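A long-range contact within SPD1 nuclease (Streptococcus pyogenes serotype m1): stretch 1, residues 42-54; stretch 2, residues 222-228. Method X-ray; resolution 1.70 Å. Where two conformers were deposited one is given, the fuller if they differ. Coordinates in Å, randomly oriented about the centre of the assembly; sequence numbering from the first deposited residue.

Stretch 1, residues 42-54: NTHYKNTVSSKLL
Stretch 2 (222-228) IDENGVT

Residues 42-54 leave a strand (42-46), pass through a 3-10 segment (47-49) and continue as loop; across from them, residues 222-228 are organised by a type I beta turn from Asp-223 to Gly-226. The register is set by two CA-CA approaches, Thr-43 to Gly-226 at 6.6 Å and Ser-50 to Asn-225 at 6.5 Å, and the contact buries 405 Å² summed over both sides.

The turn must be built first, because its own bonds position the atoms that meet the other stretch. Glu-224 (phi/psi -77/2) and Asn-225 (-112/9) are its central residues, closed by Gly-226 N to Asp-223 O at 3.1 Å and flanked by Asp-223 N to Val-227 O at 2.9 Å. Asp-223, chi1 71° (p) and chi2 6°, folds its carboxylate back over the turn: OD1 accepts from Asn-225 N at 2.8 Å and from Val-227 N at 2.9 Å. Its other oxygen, OD2, is thereby left to face Lys-52.

Lys-52 supplies the direct polar link. With chi1 -63° (m) and chi2 to chi4 all t, the chain is fully extended beyond CB, and NZ donates to Asp-223 OD2 at 2.8 Å in a salt bridge. The same extended chain brings CD to 4.3 Å from Val-227 CG1, so the methylenes contribute apolar contact as well as reach.

Ser-50 adopts chi1 178° (t), where OG accepts from Lys-52 N at 3.0 Å and also meets water 2 at 2.7 Å. That water donates to Asp-223 OD2 at 2.7 Å and accepts from Asn-225 ND2 at 2.9 Å, joining three side chains. Water 1 accepts from Asn-225 ND2 at 3.0 Å and makes a weak bond to Val-49 O at 3.5 Å. The hydrogen bonds of Asn-225 ND2 (chi1 -59°, m; chi2 -49°) toward the first stretch thus run through these two waters, while the amide also packs directly, ND2 lying 3.8 Å from Ser-50 CA. Its OD1 lies 3.3 Å from Val-49 CG2, a packing contact, and sits over one face of the Tyr-45 ring. Asn-225 has the largest covered area of any residue here, 92 Å².

Tyr-45 (chi1 -71°, m; chi2 -57°) lays its ring beside the turn, with CD2 3.6 Å from Asn-225 O and OH 3.6 Å from Glu-224 O; neither pair is a hydrogen bond. Thr-43, chi1 68° (p), places OG1 to accept from Tyr-45 N at 3.0 Å and sends CG2 to within 4.3 Å of Gly-226 CA. Glycine suits that point on two counts: an ideal CB would lie 2.8 Å from Thr-43 CG2, a clash, and at phi/psi 86/8 it would also be jammed against the preceding carbonyl oxygen.

Buried Val-227, chi1 176° (t), points its CA-to-CB bond toward the first stretch. Its CG2 approaches Leu-53 CD2 at 4.2 Å and Ser-50 OG at 4.1 Å. Leu-53 leaves its backbone sideways, but chi1 -45° (m) and chi2 -177° (t) bring its end nearer, completing the apolar contact.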

ATOM      1  N   ASN A  42     -13.873  12.739  -9.958  1.00 19.43           N
ATOM      2  CA  ASN A  42     -15.039  11.891  -9.708  1.00 19.41           C
ATOM      3  C   ASN A  42     -15.405  11.040 -10.919  1.00 19.48           C
ATOM      4  O   ASN A  42     -15.714  11.577 -11.963  1.00 20.26           O
ATOM      5  CB  ASN A  42     -16.265  12.731  -9.280  1.00 21.23           C
ATOM      6  CG  ASN A  42     -17.328  11.907  -8.543  1.00 25.03           C
ATOM      7  OD1 ASN A  42     -17.486  10.687  -8.731  1.00 23.47           O
ATOM      8  ND2 ASN A  42     -18.043  12.583  -7.627  1.00 27.15           N
ATOM      9  N   THR A  43     -15.442   9.726 -10.765  1.00 14.75           N
ATOM     10  CA  THR A  43     -15.864   8.871 -11.874  1.00 15.35           C
ATOM     11  C   THR A  43     -17.399   8.844 -12.042  1.00 17.33           C
ATOM     12  O   THR A  43     -17.911   8.353 -13.058  1.00 18.00           O
ATOM     13  CB  THR A  43     -15.406   7.448 -11.683  1.00 15.26           C
ATOM     14  OG1 THR A  43     -16.116   6.894 -10.578  1.00 15.13           O
ATOM     15  CG2 THR A  43     -13.885   7.406 -11.433  1.00 15.19           C
ATOM     16  N   HIS A  44     -18.105   9.224 -10.996  1.00 16.08           N
ATOM     17  CA  HIS A  44     -19.560   8.982 -10.900  1.00 18.97           C
ATOM     18  C   HIS A  44     -19.998   7.528 -10.978  1.00 20.15           C
ATOM     19  O   HIS A  44     -21.173   7.261 -11.175  1.00 21.84           O
ATOM     20  CB  HIS A  44     -20.324   9.873 -11.932  1.00 19.06           C
ATOM     21  CG  HIS A  44     -19.970  11.311 -11.815  1.00 16.46           C
ATOM     22  ND1 HIS A  44     -20.358  12.093 -10.751  1.00 18.79           N
ATOM     23  CD2 HIS A  44     -19.191  12.096 -12.590  1.00 13.67           C
ATOM     24  CE1 HIS A  44     -19.811  13.293 -10.865  1.00 14.80           C
ATOM     25  NE2 HIS A  44     -19.116  13.327 -11.984  1.00 20.03           N
ATOM     26  N   TYR A  45     -19.090   6.562 -10.771  1.00 17.78           N
ATOM     27  CA  TYR A  45     -19.512   5.174 -10.536  1.00 17.60           C
ATOM     28  C   TYR A  45     -19.800   4.959  -9.053  1.00 18.28           C
ATOM     29  O   TYR A  45     -19.011   5.403  -8.228  1.00 15.93           O
ATOM     30  CB  TYR A  45     -18.372   4.228 -10.874  1.00 18.17           C
ATOM     31  CG  TYR A  45     -18.056   4.108 -12.333  1.00 26.16           C
ATOM     32  CD1 TYR A  45     -19.067   3.715 -13.237  1.00 37.13           C
ATOM     33  CD2 TYR A  45     -16.759   4.290 -12.808  1.00 32.00           C
ATOM     34  CE1 TYR A  45     -18.799   3.559 -14.598  1.00 38.68           C
ATOM     35  CE2 TYR A  45     -16.472   4.153 -14.184  1.00 39.26           C
ATOM     36  CZ  TYR A  45     -17.502   3.763 -15.063  1.00 42.81           C
ATOM     37  OH  TYR A  45     -17.245   3.588 -16.414  1.00 39.70           O
ATOM     38  N   LYS A  46     -20.884   4.251  -8.708  1.00 17.01           N
ATOM     39  CA  LYS A  46     -21.062   3.838  -7.316  1.00 17.40           C
ATOM     40  C   LYS A  46     -19.954   2.832  -7.021  1.00 16.82           C
ATOM     41  O   LYS A  46     -19.534   2.094  -7.898  1.00 17.04           O
ATOM     42  CB  LYS A  46     -22.422   3.180  -7.073  1.00 21.12           C
ATOM     43  CG  LYS A  46     -23.594   4.160  -7.092  1.00 24.53           C
ATOM     44  CD  LYS A  46     -23.505   5.204  -5.942  1.00 37.53           C
ATOM     45  CE  LYS A  46     -24.303   6.503  -6.342  1.00 43.96           C
ATOM     46  NZ  LYS A  46     -24.611   7.422  -5.196  1.00 45.00           N
ATOM     47  N   ASN A  47     -19.511   2.795  -5.769  1.00 17.09           N
ATOM     48  CA  ASN A  47     -18.411   1.882  -5.417  1.00 15.80           C
ATOM     49  C   ASN A  47     -18.787   0.418  -5.701  1.00 16.23           C
ATOM     50  O   ASN A  47     -17.913  -0.420  -5.914  1.00 14.25           O
ATOM     51  CB  ASN A  47     -18.070   2.068  -3.925  1.00 15.50           C
ATOM     52  CG  ASN A  47     -19.244   1.730  -3.016  1.00 14.79           C
ATOM     53  OD1 ASN A  47     -20.110   2.603  -2.706  1.00 20.25           O
ATOM     54  ND2 ASN A  47     -19.270   0.504  -2.558  1.00 10.96           N
ATOM     55  N   THR A  48     -20.094   0.090  -5.704  1.00 15.73           N
ATOM     56  CA  THR A  48     -20.529  -1.284  -5.908  1.00 16.73           C
ATOM     57  C   THR A  48     -20.292  -1.777  -7.329  1.00 17.71           C
ATOM     58  O   THR A  48     -20.439  -2.989  -7.612  1.00 18.65           O
ATOM     59  CB  THR A  48     -22.062  -1.438  -5.588  1.00 17.29           C
ATOM     60  OG1 THR A  48     -22.735  -0.342  -6.197  1.00 19.32           O
ATOM     61  CG2 THR A  48     -22.298  -1.336  -4.047  1.00 21.84           C
ATOM     62  N   VAL A  49     -19.876  -0.900  -8.235  1.00 16.35           N
ATOM     63  CA  VAL A  49     -19.527  -1.395  -9.557  1.00 16.65           C
ATOM     64  C   VAL A  49     -18.255  -2.214  -9.568  1.00 18.23           C
ATOM     65  O   VAL A  49     -18.064  -3.037 -10.448  1.00 15.04           O
ATOM     66  CB  VAL A  49     -19.380  -0.319 -10.669  1.00 19.58           C
ATOM     67  CG1 VAL A  49     -20.575   0.610 -10.669  1.00 23.97           C
ATOM     68  CG2 VAL A  49     -18.037   0.459 -10.500  1.00 17.84           C
ATOM     69  N   SER A  50     -17.401  -1.999  -8.568  1.00 14.90           N
ATOM     70  CA  SER A  50     -16.111  -2.718  -8.543  1.00 15.20           C
ATOM     71  C   SER A  50     -16.218  -3.896  -7.594  1.00 16.08           C
ATOM     72  O   SER A  50     -16.913  -3.845  -6.599  1.00 19.59           O
ATOM     73  CB  SER A  50     -15.026  -1.783  -7.999  1.00 12.02           C
ATOM     74  OG  SER A  50     -13.795  -2.529  -7.952  1.00 12.13           O
ATOM     75  N   SER A  51     -15.609  -4.987  -7.942  1.00 15.50           N
ATOM     76  CA  SER A  51     -15.506  -6.099  -6.994  1.00 15.65           C
ATOM     77  C   SER A  51     -14.173  -6.115  -6.265  1.00 13.70           C
ATOM     78  O   SER A  51     -13.874  -7.054  -5.539  1.00 15.62           O
ATOM     79  CB  SER A  51     -15.727  -7.438  -7.750  1.00 18.01           C
ATOM     80  OG  SER A  51     -14.668  -7.683  -8.686  1.00 22.86           O
ATOM     81  N   LYS A  52     -13.378  -5.065  -6.452  1.00 12.51           N
ATOM     82  CA  LYS A  52     -12.051  -5.009  -5.850  1.00 11.05           C
ATOM     83  C   LYS A  52     -11.950  -4.384  -4.478  1.00 10.79           C
ATOM     84  O   LYS A  52     -10.867  -4.505  -3.869  1.00 10.07           O
ATOM     85  CB  LYS A  52     -11.102  -4.237  -6.757  1.00 10.64           C
ATOM     86  CG  LYS A  52     -10.896  -4.933  -8.125  1.00 12.51           C
ATOM     87  CD  LYS A  52      -9.867  -4.117  -8.909  1.00 12.30           C
ATOM     88  CE  LYS A  52      -9.655  -4.688 -10.349  1.00 12.11           C
ATOM     89  NZ  LYS A  52      -8.636  -3.895 -11.122  1.00 12.18           N
ATOM     90  N   LEU A  53     -13.037  -3.779  -3.995  1.00  9.99           N
ATOM     91  CA  LEU A  53     -12.961  -2.843  -2.854  1.00  6.74           C
ATOM     92  C   LEU A  53     -13.626  -3.477  -1.630  1.00 10.97           C
ATOM     93  O   LEU A  53     -14.338  -4.537  -1.748  1.00 12.03           O
ATOM     94  CB  LEU A  53     -13.692  -1.549  -3.210  1.00  8.45           C
ATOM     95  CG  LEU A  53     -13.363  -0.989  -4.630  1.00  8.78           C
ATOM     96  CD1 LEU A  53     -14.082   0.330  -4.823  1.00  9.53           C
ATOM     97  CD2 LEU A  53     -11.826  -0.757  -4.641  1.00  9.75           C
ATOM     98  N   LEU A  54     -13.399  -2.868  -0.479  1.00  9.74           N
ATOM     99  CA  LEU A  54     -14.184  -3.226   0.745  1.00 10.09           C
ATOM    100  C   LEU A  54     -15.596  -2.608   0.586  1.00  9.74           C
ATOM    101  O   LEU A  54     -15.753  -1.558  -0.096  1.00  9.39           O
ATOM    102  CB  LEU A  54     -13.490  -2.662   1.979  1.00  8.53           C
ATOM    103  CG  LEU A  54     -12.217  -3.425   2.317  1.00  7.05           C
ATOM    104  CD1 LEU A  54     -11.526  -2.703   3.466  1.00  9.46           C
ATOM    105  CD2 LEU A  54     -12.558  -4.873   2.702  1.00 15.05           C
ATOM    106  N   ILE A 222      -4.991   2.264 -14.419  1.00  7.83           N
ATOM    107  CA  ILE A 222      -6.352   2.515 -13.998  1.00  9.51           C
ATOM    108  C   ILE A 222      -7.243   1.506 -14.688  1.00  8.62           C
ATOM    109  O   ILE A 222      -7.013   1.192 -15.846  1.00 10.01           O
ATOM    110  CB  ILE A 222      -6.773   3.922 -14.400  1.00 13.67           C
ATOM    111  CG1 ILE A 222      -5.772   4.925 -13.790  1.00 14.82           C
ATOM    112  CG2 ILE A 222      -8.111   4.248 -13.839  1.00 13.17           C
ATOM    113  CD1 ILE A 222      -5.497   6.104 -14.763  1.00 25.41           C
ATOM    114  N   ASP A 223      -8.184   0.892 -13.946  1.00  8.16           N
ATOM    115  CA  ASP A 223      -9.040  -0.135 -14.565  1.00  9.19           C
ATOM    116  C   ASP A 223     -10.336   0.530 -15.056  1.00  9.96           C
ATOM    117  O   ASP A 223     -10.459   1.771 -15.048  1.00  9.52           O
ATOM    118  CB  ASP A 223      -9.323  -1.292 -13.569  1.00  9.78           C
ATOM    119  CG  ASP A 223     -10.277  -0.881 -12.411  1.00 11.69           C
ATOM    120  OD1 ASP A 223     -10.869   0.233 -12.324  1.00 10.49           O
ATOM    121  OD2 ASP A 223     -10.365  -1.733 -11.512  1.00 12.81           O
ATOM    122  N   GLU A 224     -11.285  -0.262 -15.522  0.62 12.70           N
ATOM    123  CA  GLU A 224     -12.413   0.387 -16.158  0.62 14.46           C
ATOM    124  C   GLU A 224     -13.424   1.009 -15.193  0.62 15.22           C
ATOM    125  O   GLU A 224     -14.405   1.587 -15.641  0.62 13.46           O
ATOM    126  CB  GLU A 224     -13.057  -0.531 -17.214  0.62 17.07           C
ATOM    127  CG  GLU A 224     -13.257  -2.001 -16.878  0.62 19.06           C
ATOM    128  CD  GLU A 224     -12.267  -2.692 -15.891  0.62 20.80           C
ATOM    129  OE1 GLU A 224     -12.849  -3.218 -14.929  0.62 27.95           O
ATOM    130  OE2 GLU A 224     -10.997  -2.781 -16.060  0.50 18.71           O
ATOM    131  N   ASN A 225     -13.148   0.939 -13.871  1.00 13.05           N
ATOM    132  CA  ASN A 225     -13.959   1.662 -12.862  1.00 13.42           C
ATOM    133  C   ASN A 225     -13.195   2.773 -12.187  1.00 15.51           C
ATOM    134  O   ASN A 225     -13.666   3.366 -11.220  1.00 14.90           O
ATOM    135  CB  ASN A 225     -14.478   0.685 -11.815  1.00 12.89           C
ATOM    136  CG  ASN A 225     -15.320  -0.387 -12.412  1.00 13.58           C
ATOM    137  OD1 ASN A 225     -16.246  -0.106 -13.212  1.00 15.99           O
ATOM    138  ND2 ASN A 225     -15.054  -1.610 -12.025  1.00 11.00           N
ATOM    139  N   GLY A 226     -11.993   3.073 -12.691  1.00 10.97           N
ATOM    140  CA  GLY A 226     -11.256   4.118 -12.077  1.00  8.82           C
ATOM    141  C   GLY A 226     -10.388   3.744 -10.860  1.00  8.96           C
ATOM    142  O   GLY A 226      -9.847   4.638 -10.231  1.00 11.04           O
ATOM    143  N   VAL A 227     -10.272   2.448 -10.584  1.00  6.72           N
ATOM    144  CA  VAL A 227      -9.440   1.955  -9.453  1.00  8.45           C
ATOM    145  C   VAL A 227      -8.009   1.839  -9.994  1.00  8.43           C
ATOM    146  O   VAL A 227      -7.792   1.313 -11.086  1.00  8.86           O
ATOM    147  CB  VAL A 227      -9.952   0.582  -9.033  1.00  8.26           C
ATOM    148  CG1 VAL A 227      -9.024  -0.032  -7.876  1.00  6.72           C
ATOM    149  CG2 VAL A 227     -11.411   0.758  -8.573  1.00 11.23           C
ATOM    150  N   THR A 228      -7.026   2.350  -9.233  1.00  6.31           N
ATOM    151  CA  THR A 228      -5.622   2.407  -9.693  1.00  7.13           C
ATOM    152  C   THR A 228      -4.798   1.324  -9.048  1.00  7.60           C
ATOM    153  O   THR A 228      -5.020   1.029  -7.884  1.00  7.37           O
ATOM    154  CB  THR A 228      -5.006   3.748  -9.316  1.00  6.65           C
ATOM    155  OG1 THR A 228      -5.727   4.791  -9.971  1.00  9.81           O
ATOM    156  CG2 THR A 228      -3.545   3.898  -9.816  1.00  8.50           C
TER
HETATM  157  O   HOH W   1     -16.119  -4.234 -13.069  1.00 41.62           O
HETATM  158  O   HOH W   2     -12.787  -2.374 -10.475  1.00 14.03           O